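Local coordinates for fibronectin type III domain-containing protein (Simiduia agarivorans, PDB 6P2K) that probably hydrolyses xyloglucan-type beta-glucans as a glycoside hydrolase of family 74, built from two seven-bladed beta-propellers that bind zinc, at residues 512-526 with 569-583. Residues are numbered along the deposited sequence; the frame is centred on the assembly and turned at random.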
ATOM      1  N   ARG B 512      12.067  34.637 -11.962  1.00 20.33           N
ATOM      2  CA  ARG B 512      10.991  35.550 -12.339  1.00 21.20           C
ATOM      3  C   ARG B 512      10.120  34.978 -13.451  1.00 22.39           C
ATOM      4  O   ARG B 512       8.928  35.294 -13.524  1.00 21.37           O
ATOM      5  CB  ARG B 512      11.550  36.913 -12.740  1.00 19.59           C
ATOM      6  CG  ARG B 512      10.470  37.974 -12.758  1.00 21.45           C
ATOM      7  CD  ARG B 512      11.005  39.377 -12.935  1.00 24.77           C
ATOM      8  NE  ARG B 512       9.899  40.327 -13.006  1.00 19.52           N
ATOM      9  CZ  ARG B 512       9.910  41.441 -13.731  1.00 24.79           C
ATOM     10  NH1 ARG B 512      10.980  41.754 -14.452  1.00 23.46           N
ATOM     11  NH2 ARG B 512       8.847  42.240 -13.737  1.00 24.79           N
ATOM     12  N   ASP B 513      10.674  34.133 -14.317  1.00 22.81           N
ATOM     13  CA  ASP B 513       9.825  33.311 -15.166  1.00 22.14           C
ATOM     14  C   ASP B 513      10.386  31.901 -15.243  1.00 20.85           C
ATOM     15  O   ASP B 513      11.588  31.669 -15.084  1.00 19.65           O
ATOM     16  CB  ASP B 513       9.650  33.889 -16.580  1.00 22.64           C
ATOM     17  CG  ASP B 513       8.426  33.309 -17.315  1.00 24.96           C
ATOM     18  OD1 ASP B 513       7.340  33.120 -16.698  1.00 21.73           O
ATOM     19  OD2 ASP B 513       8.552  33.053 -18.534  1.00 23.51           O
ATOM     20  N   VAL B 514       9.469  30.964 -15.454  1.00 22.92           N
ATOM     21  CA  VAL B 514       9.742  29.550 -15.652  1.00 20.66           C
ATOM     22  C   VAL B 514       8.910  29.131 -16.851  1.00 23.26           C
ATOM     23  O   VAL B 514       7.711  29.422 -16.900  1.00 23.40           O
ATOM     24  CB  VAL B 514       9.361  28.720 -14.410  1.00 18.13           C
ATOM     25  CG1 VAL B 514       9.442  27.234 -14.704  1.00 15.25           C
ATOM     26  CG2 VAL B 514      10.222  29.102 -13.211  1.00 12.59           C
ATOM     27  N   ALA B 515       9.535  28.482 -17.831  1.00 23.20           N
ATOM     28  CA  ALA B 515       8.821  28.160 -19.057  1.00 19.67           C
ATOM     29  C   ALA B 515       9.235  26.795 -19.581  1.00 22.22           C
ATOM     30  O   ALA B 515      10.412  26.425 -19.531  1.00 24.38           O
ATOM     31  CB  ALA B 515       9.052  29.230 -20.133  1.00 18.95           C
ATOM     32  N   VAL B 516       8.252  26.062 -20.101  1.00 20.22           N
ATOM     33  CA  VAL B 516       8.435  24.715 -20.626  1.00 17.41           C
ATOM     34  C   VAL B 516       8.609  24.793 -22.137  1.00 21.09           C
ATOM     35  O   VAL B 516       7.916  25.563 -22.819  1.00 23.65           O
ATOM     36  CB  VAL B 516       7.234  23.828 -20.244  1.00 18.81           C
ATOM     37  CG1 VAL B 516       7.377  22.446 -20.823  1.00 20.71           C
ATOM     38  CG2 VAL B 516       7.087  23.764 -18.728  1.00 17.44           C
ATOM     39  N   SER B 517       9.541  24.011 -22.664  1.00 18.64           N
ATOM     40  CA  SER B 517       9.752  23.968 -24.109  1.00 20.27           C
ATOM     41  C   SER B 517       8.587  23.269 -24.793  1.00 20.24           C
ATOM     42  O   SER B 517       8.307  22.107 -24.474  1.00 20.51           O
ATOM     43  CB  SER B 517      11.053  23.239 -24.434  1.00 24.17           C
ATOM     44  OG  SER B 517      11.028  22.712 -25.753  1.00 21.99           O
ATOM     45  N   PRO B 518       7.890  23.918 -25.731  1.00 24.71           N
ATOM     46  CA  PRO B 518       6.827  23.207 -26.459  1.00 26.24           C
ATOM     47  C   PRO B 518       7.355  22.069 -27.312  1.00 27.87           C
ATOM     48  O   PRO B 518       6.630  21.094 -27.536  1.00 27.96           O
ATOM     49  CB  PRO B 518       6.187  24.307 -27.317  1.00 28.27           C
ATOM     50  CG  PRO B 518       6.559  25.594 -26.645  1.00 27.97           C
ATOM     51  CD  PRO B 518       7.927  25.353 -26.065  1.00 24.77           C
ATOM     52  N   ALA B 519       8.598  22.162 -27.791  1.00 29.37           N
ATOM     53  CA  ALA B 519       9.162  21.089 -28.602  1.00 28.40           C
ATOM     54  C   ALA B 519       9.496  19.867 -27.760  1.00 28.31           C
ATOM     55  O   ALA B 519       9.487  18.743 -28.272  1.00 31.05           O
ATOM     56  CB  ALA B 519      10.409  21.583 -29.333  1.00 28.83           C
ATOM     57  N   ASN B 520       9.791  20.069 -26.477  1.00 25.80           N
ATOM     58  CA  ASN B 520      10.134  18.971 -25.572  1.00 23.75           C
ATOM     59  C   ASN B 520       9.611  19.332 -24.194  1.00 23.68           C
ATOM     60  O   ASN B 520      10.332  19.907 -23.366  1.00 22.30           O
ATOM     61  CB  ASN B 520      11.640  18.715 -25.541  1.00 25.58           C
ATOM     62  CG  ASN B 520      12.027  17.586 -24.599  1.00 26.87           C
ATOM     63  OD1 ASN B 520      11.171  16.905 -24.038  1.00 28.25           O
ATOM     64  ND2 ASN B 520      13.329  17.384 -24.424  1.00 23.47           N
ATOM     65  N   PRO B 521       8.349  19.006 -23.905  1.00 24.36           N
ATOM     66  CA  PRO B 521       7.739  19.442 -22.641  1.00 24.31           C
ATOM     67  C   PRO B 521       8.347  18.812 -21.397  1.00 23.48           C
ATOM     68  O   PRO B 521       7.881  19.107 -20.290  1.00 22.79           O
ATOM     69  CB  PRO B 521       6.267  19.037 -22.804  1.00 23.65           C
ATOM     70  CG  PRO B 521       6.288  17.929 -23.806  1.00 26.39           C
ATOM     71  CD  PRO B 521       7.412  18.246 -24.750  1.00 26.19           C
ATOM     72  N   ALA B 522       9.362  17.960 -21.528  1.00 20.06           N
ATOM     73  CA  ALA B 522      10.112  17.516 -20.362  1.00 17.95           C
ATOM     74  C   ALA B 522      11.195  18.509 -19.964  1.00 17.11           C
ATOM     75  O   ALA B 522      11.709  18.434 -18.842  1.00 19.74           O
ATOM     76  CB  ALA B 522      10.737  16.143 -20.625  1.00 19.04           C
ATOM     77  N   LYS B 523      11.541  19.437 -20.852  1.00 17.73           N
ATOM     78  CA  LYS B 523      12.620  20.393 -20.634  1.00 20.86           C
ATOM     79  C   LYS B 523      12.044  21.712 -20.135  1.00 21.21           C
ATOM     80  O   LYS B 523      11.102  22.245 -20.731  1.00 19.29           O
ATOM     81  CB  LYS B 523      13.405  20.607 -21.931  1.00 21.82           C
ATOM     82  CG  LYS B 523      14.452  21.707 -21.877  1.00 20.01           C
ATOM     83  CD  LYS B 523      15.382  21.628 -23.088  1.00 21.80           C
ATOM     84  CE  LYS B 523      16.175  20.328 -23.089  1.00 21.80           C
ATOM     85  NZ  LYS B 523      17.040  20.186 -24.300  1.00 20.18           N
ATOM     86  N   VAL B 524      12.609  22.235 -19.045  1.00 20.67           N
ATOM     87  CA  VAL B 524      12.092  23.431 -18.383  1.00 19.26           C
ATOM     88  C   VAL B 524      13.217  24.447 -18.240  1.00 20.54           C
ATOM     89  O   VAL B 524      14.313  24.103 -17.786  1.00 21.35           O
ATOM     90  CB  VAL B 524      11.487  23.105 -17.001  1.00 15.86           C
ATOM     91  CG1 VAL B 524      10.809  24.338 -16.417  1.00 16.80           C
ATOM     92  CG2 VAL B 524      10.500  21.940 -17.099  1.00 15.51           C
ATOM     93  N   PHE B 525      12.941  25.698 -18.616  1.00 18.90           N
ATOM     94  CA  PHE B 525      13.874  26.808 -18.474  1.00 18.80           C
ATOM     95  C   PHE B 525      13.441  27.715 -17.327  1.00 22.43           C
ATOM     96  O   PHE B 525      12.249  27.841 -17.033  1.00 22.00           O
ATOM     97  CB  PHE B 525      13.957  27.646 -19.755  1.00 18.92           C
ATOM     98  CG  PHE B 525      14.494  26.905 -20.944  1.00 21.25           C
ATOM     99  CD1 PHE B 525      15.857  26.853 -21.188  1.00 18.23           C
ATOM    100  CD2 PHE B 525      13.632  26.284 -21.836  1.00 21.35           C
ATOM    101  CE1 PHE B 525      16.353  26.177 -22.290  1.00 22.55           C
ATOM    102  CE2 PHE B 525      14.122  25.609 -22.943  1.00 18.97           C
ATOM    103  CZ  PHE B 525      15.482  25.553 -23.169  1.00 19.67           C
ATOM    104  N   MET B 526      14.421  28.363 -16.696  1.00 19.96           N
ATOM    105  CA  MET B 526      14.150  29.320 -15.631  1.00 20.00           C
ATOM    106  C   MET B 526      15.312  30.303 -15.541  1.00 19.28           C
ATOM    107  O   MET B 526      16.466  29.937 -15.774  1.00 20.61           O
ATOM    108  CB  MET B 526      13.937  28.617 -14.285  1.00 17.58           C
ATOM    109  CG  MET B 526      15.148  27.825 -13.798  1.00 18.83           C
ATOM    110  SD  MET B 526      14.715  26.211 -13.106  1.00 26.02           S
ATOM    111  CE  MET B 526      14.181  25.335 -14.581  1.00 22.68           C
ATOM    112  N   ILE B 569      17.905  39.815 -15.480  1.00 24.28           N
ATOM    113  CA  ILE B 569      16.561  39.481 -15.023  1.00 21.68           C
ATOM    114  C   ILE B 569      15.696  39.225 -16.247  1.00 22.16           C
ATOM    115  O   ILE B 569      15.761  39.974 -17.226  1.00 26.65           O
ATOM    116  CB  ILE B 569      15.948  40.601 -14.156  1.00 21.17           C
ATOM    117  CG1 ILE B 569      16.817  40.888 -12.934  1.00 22.49           C
ATOM    118  CG2 ILE B 569      14.542  40.235 -13.716  1.00 23.47           C
ATOM    119  CD1 ILE B 569      16.488  42.198 -12.244  1.00 23.28           C
ATOM    120  N   ALA B 570      14.887  38.170 -16.196  1.00 20.84           N
ATOM    121  CA  ALA B 570      13.967  37.841 -17.277  1.00 21.82           C
ATOM    122  C   ALA B 570      12.533  38.029 -16.808  1.00 24.38           C
ATOM    123  O   ALA B 570      12.167  37.581 -15.718  1.00 28.09           O
ATOM    124  CB  ALA B 570      14.172  36.406 -17.765  1.00 20.60           C
ATOM    125  N   ARG B 571      11.723  38.690 -17.634  1.00 20.44           N
ATOM    126  CA  ARG B 571      10.300  38.818 -17.353  1.00 17.75           C
ATOM    127  C   ARG B 571       9.484  37.702 -17.991  1.00 21.39           C
ATOM    128  O   ARG B 571       8.491  37.257 -17.406  1.00 23.01           O
ATOM    129  CB  ARG B 571       9.793  40.182 -17.831  1.00 16.83           C
ATOM    130  CG  ARG B 571       8.277  40.361 -17.767  1.00 18.07           C
ATOM    131  CD  ARG B 571       7.764  40.380 -16.336  1.00 20.26           C
ATOM    132  NE  ARG B 571       6.350  40.747 -16.276  1.00 24.88           N
ATOM    133  CZ  ARG B 571       5.348  39.898 -16.480  1.00 26.33           C
ATOM    134  NH1 ARG B 571       5.603  38.622 -16.755  1.00 25.32           N
ATOM    135  NH2 ARG B 571       4.093  40.323 -16.410  1.00 21.79           N
ATOM    136  N   LYS B 572       9.888  37.230 -19.167  1.00 19.60           N
ATOM    137  CA  LYS B 572       9.219  36.118 -19.820  1.00 18.93           C
ATOM    138  C   LYS B 572      10.238  35.339 -20.638  1.00 18.82           C
ATOM    139  O   LYS B 572      11.078  35.931 -21.319  1.00 18.08           O
ATOM    140  CB  LYS B 572       8.074  36.595 -20.723  1.00 22.36           C
ATOM    141  CG  LYS B 572       7.496  35.494 -21.596  1.00 24.82           C
ATOM    142  CD  LYS B 572       6.004  35.653 -21.812  1.00 28.22           C
ATOM    143  CE  LYS B 572       5.424  34.412 -22.477  1.00 32.85           C
ATOM    144  NZ  LYS B 572       4.096  34.686 -23.091  1.00 41.14           N
ATOM    145  N   ILE B 573      10.162  34.015 -20.555  1.00 17.19           N
ATOM    146  CA  ILE B 573      10.984  33.117 -21.355  1.00 17.37           C
ATOM    147  C   ILE B 573      10.097  32.501 -22.424  1.00 21.26           C
ATOM    148  O   ILE B 573       9.015  31.985 -22.118  1.00 17.70           O
ATOM    149  CB  ILE B 573      11.642  32.027 -20.493  1.00 18.89           C
ATOM    150  CG1 ILE B 573      12.551  32.656 -19.435  1.00 21.10           C
ATOM    151  CG2 ILE B 573      12.426  31.065 -21.365  1.00 17.65           C
ATOM    152  CD1 ILE B 573      13.113  31.648 -18.446  1.00 25.60           C
ATOM    153  N   ALA B 574      10.549  32.561 -23.678  1.00 21.76           N
ATOM    154  CA  ALA B 574       9.797  32.058 -24.825  1.00 20.29           C
ATOM    155  C   ALA B 574      10.642  31.018 -25.548  1.00 21.08           C
ATOM    156  O   ALA B 574      11.413  31.357 -26.461  1.00 20.24           O
ATOM    157  CB  ALA B 574       9.402  33.196 -25.765  1.00 18.64           C
ATOM    158  N   PRO B 575      10.539  29.746 -25.170  1.00 23.03           N
ATOM    159  CA  PRO B 575      11.266  28.704 -25.900  1.00 21.75           C
ATOM    160  C   PRO B 575      10.733  28.555 -27.314  1.00 21.76           C
ATOM    161  O   PRO B 575       9.547  28.764 -27.582  1.00 25.23           O
ATOM    162  CB  PRO B 575      11.011  27.437 -25.071  1.00 21.73           C
ATOM    163  CG  PRO B 575      10.528  27.932 -23.733  1.00 24.56           C
ATOM    164  CD  PRO B 575       9.775  29.193 -24.041  1.00 22.80           C
ATOM    165  N   HIS B 576      11.636  28.198 -28.222  1.00 17.29           N
ATOM    166  CA  HIS B 576      11.281  28.075 -29.627  1.00 19.37           C
ATOM    167  C   HIS B 576      10.214  26.994 -29.798  1.00 22.93           C
ATOM    168  O   HIS B 576      10.291  25.940 -29.156  1.00 23.93           O
ATOM    169  CB  HIS B 576      12.529  27.748 -30.449  1.00 20.75           C
ATOM    170  CG  HIS B 576      12.344  27.873 -31.930  1.00 25.00           C
ATOM    171  ND1 HIS B 576      11.587  26.986 -32.665  1.00 25.55           N
ATOM    172  CD2 HIS B 576      12.835  28.773 -32.814  1.00 25.05           C
ATOM    173  CE1 HIS B 576      11.612  27.341 -33.939  1.00 27.62           C
ATOM    174  NE2 HIS B 576      12.364  28.421 -34.055  1.00 26.39           N
ATOM    175  N   PRO B 577       9.199  27.223 -30.637  1.00 23.82           N
ATOM    176  CA  PRO B 577       8.064  26.286 -30.675  1.00 21.60           C
ATOM    177  C   PRO B 577       8.406  24.912 -31.229  1.00 24.33           C
ATOM    178  O   PRO B 577       7.724  23.939 -30.880  1.00 28.06           O
ATOM    179  CB  PRO B 577       7.040  27.012 -31.560  1.00 22.29           C
ATOM    180  CG  PRO B 577       7.845  27.981 -32.364  1.00 23.97           C
ATOM    181  CD  PRO B 577       8.957  28.419 -31.462  1.00 22.94           C
ATOM    182  N   THR B 578       9.426  24.791 -32.083  1.00 24.00           N
ATOM    183  CA  THR B 578       9.774  23.502 -32.673  1.00 28.96           C
ATOM    184  C   THR B 578      11.236  23.108 -32.524  1.00 30.60           C
ATOM    185  O   THR B 578      11.578  21.970 -32.856  1.00 31.44           O
ATOM    186  CB  THR B 578       9.424  23.473 -34.171  1.00 31.18           C
ATOM    187  OG1 THR B 578      10.237  24.420 -34.873  1.00 32.00           O
ATOM    188  CG2 THR B 578       7.955  23.801 -34.396  1.00 30.90           C
ATOM    189  N   ASN B 579      12.104  23.994 -32.044  1.00 30.88           N
ATOM    190  CA  ASN B 579      13.531  23.706 -31.914  1.00 28.12           C
ATOM    191  C   ASN B 579      13.921  23.893 -30.450  1.00 27.33           C
ATOM    192  O   ASN B 579      14.064  25.026 -29.978  1.00 26.51           O
ATOM    193  CB  ASN B 579      14.348  24.605 -32.836  1.00 25.65           C
ATOM    194  CG  ASN B 579      15.811  24.210 -32.897  1.00 30.75           C
ATOM    195  OD1 ASN B 579      16.279  23.379 -32.117  1.00 31.38           O
ATOM    196  ND2 ASN B 579      16.546  24.809 -33.829  1.00 32.94           N
ATOM    197  N   GLU B 580      14.113  22.782 -29.732  1.00 22.80           N
ATOM    198  CA  GLU B 580      14.418  22.889 -28.311  1.00 26.25           C
ATOM    199  C   GLU B 580      15.817  23.431 -28.045  1.00 27.15           C
ATOM    200  O   GLU B 580      16.138  23.708 -26.884  1.00 28.40           O
ATOM    201  CB  GLU B 580      14.224  21.537 -27.614  1.00 29.62           C
ATOM    202  CG  GLU B 580      15.230  20.456 -27.964  1.00 33.24           C
ATOM    203  CD  GLU B 580      14.954  19.155 -27.216  1.00 35.92           C
ATOM    204  OE1 GLU B 580      14.482  18.188 -27.852  1.00 39.41           O
ATOM    205  OE2 GLU B 580      15.199  19.101 -25.990  1.00 34.11           O
ATOM    206  N   LYS B 581      16.641  23.614 -29.078  1.00 27.08           N
ATOM    207  CA  LYS B 581      17.960  24.218 -28.928  1.00 28.84           C
ATOM    208  C   LYS B 581      17.942  25.741 -28.991  1.00 25.15           C
ATOM    209  O   LYS B 581      19.011  26.355 -28.926  1.00 29.75           O
ATOM    210  CB  LYS B 581      18.921  23.702 -30.004  1.00 37.39           C
ATOM    211  CG  LYS B 581      19.157  22.205 -30.006  1.00 43.41           C
ATOM    212  CD  LYS B 581      20.085  21.832 -31.148  1.00 50.48           C
ATOM    213  CE  LYS B 581      20.900  20.595 -30.831  1.00 58.10           C
ATOM    214  NZ  LYS B 581      20.167  19.352 -31.186  1.00 63.67           N
ATOM    215  N   VAL B 582      16.775  26.366 -29.137  1.00 25.29           N
ATOM    216  CA  VAL B 582      16.672  27.815 -29.256  1.00 23.02           C
ATOM    217  C   VAL B 582      15.682  28.317 -28.217  1.00 22.36           C
ATOM    218  O   VAL B 582      14.606  27.734 -28.045  1.00 19.24           O
ATOM    219  CB  VAL B 582      16.238  28.249 -30.671  1.00 24.10           C
ATOM    220  CG1 VAL B 582      16.013  29.751 -30.723  1.00 21.32           C
ATOM    221  CG2 VAL B 582      17.287  27.839 -31.694  1.00 25.23           C
ATOM    222  N   VAL B 583      16.049  29.390 -27.519  1.00 21.33           N
ATOM    223  CA  VAL B 583      15.204  29.994 -26.498  1.00 19.81           C
ATOM    224  C   VAL B 583      15.352  31.508 -26.572  1.00 21.92           C
ATOM    225  O   VAL B 583      16.448  32.026 -26.814  1.00 24.20           O
ATOM    226  CB  VAL B 583      15.552  29.463 -25.088  1.00 20.65           C
ATOM    227  CG1 VAL B 583      16.960  29.877 -24.679  1.00 21.19           C
ATOM    228  CG2 VAL B 583      14.530  29.937 -24.067  1.00 17.89           C
TER
HETATM  229  O   HOH W   1       7.326  36.390 -15.098  1.00 23.54           O
HETATM  230  O   HOH W   2      11.651  24.735 -27.310  1.00 24.40           O
HETATM  231  O   HOH W   3      18.116  22.283 -25.476  1.00 25.18           O
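Pro575 and Ile573 are the two bumps that strand 572-575 pushes against the hairpin 512-526. Ile573 wedges in beside Ala515, its CB 3.8 Å from Ala515 CB. With CG1 anti to the carbonyl carbon (chi1 -61°), CD1 is carried to Met526 CA while CG2 faces Ala515 and Phe525. The Pro575 ring fills the next hollow, lined by Ala515, Ser517, Pro518 and Phe525, with its CG 4.0 Å from Phe525 CD2. Val583 CG2 lies over one face of the Phe525 ring, 4.2 Å from its centroid, a CH-pi contact. Beyond Pro575, the Ala519 methyl presses on the backbone of Thr578, just ahead of the 579-582 turn.

The inner strands 512-516 and 572-575 run nearly parallel, 18° apart, as first strands of consecutive propeller blades, and pack through side chains. Between them Asp513 OD2 takes the N-H of Ile573 (2.8 Å, 169°) on its anti side, while OD1 binds a zinc ion shared with Asp405. Water 1 joins Arg512 O to Arg571 O. Alongside, Arg571 CD covers one face of the Arg512 guanidinium. Arg512 also bonds to Trp616 O and makes a cation-pi contact with Trp616; Arg571 is held by a salt bridge to Asp617 and by the carbonyls of Thr744 and Lys693.

At the turn end of the two strands Glu580 reaches across to the 520-523 turn. Its OE2 is gripped from opposite faces of the carboxylate plane by Asn520 ND2 (3.0 Å) and Lys523 NZ (2.7 Å, a salt bridge). Water 3 links Lys523 NZ to Glu580 O.

An apolar middle thus lies between two polar ends: the Ile573 N-H steadies a zinc ligand from the second shell, and the Glu580 carboxylate, with two donors on OE2, one a lysine, would probably remain ionised.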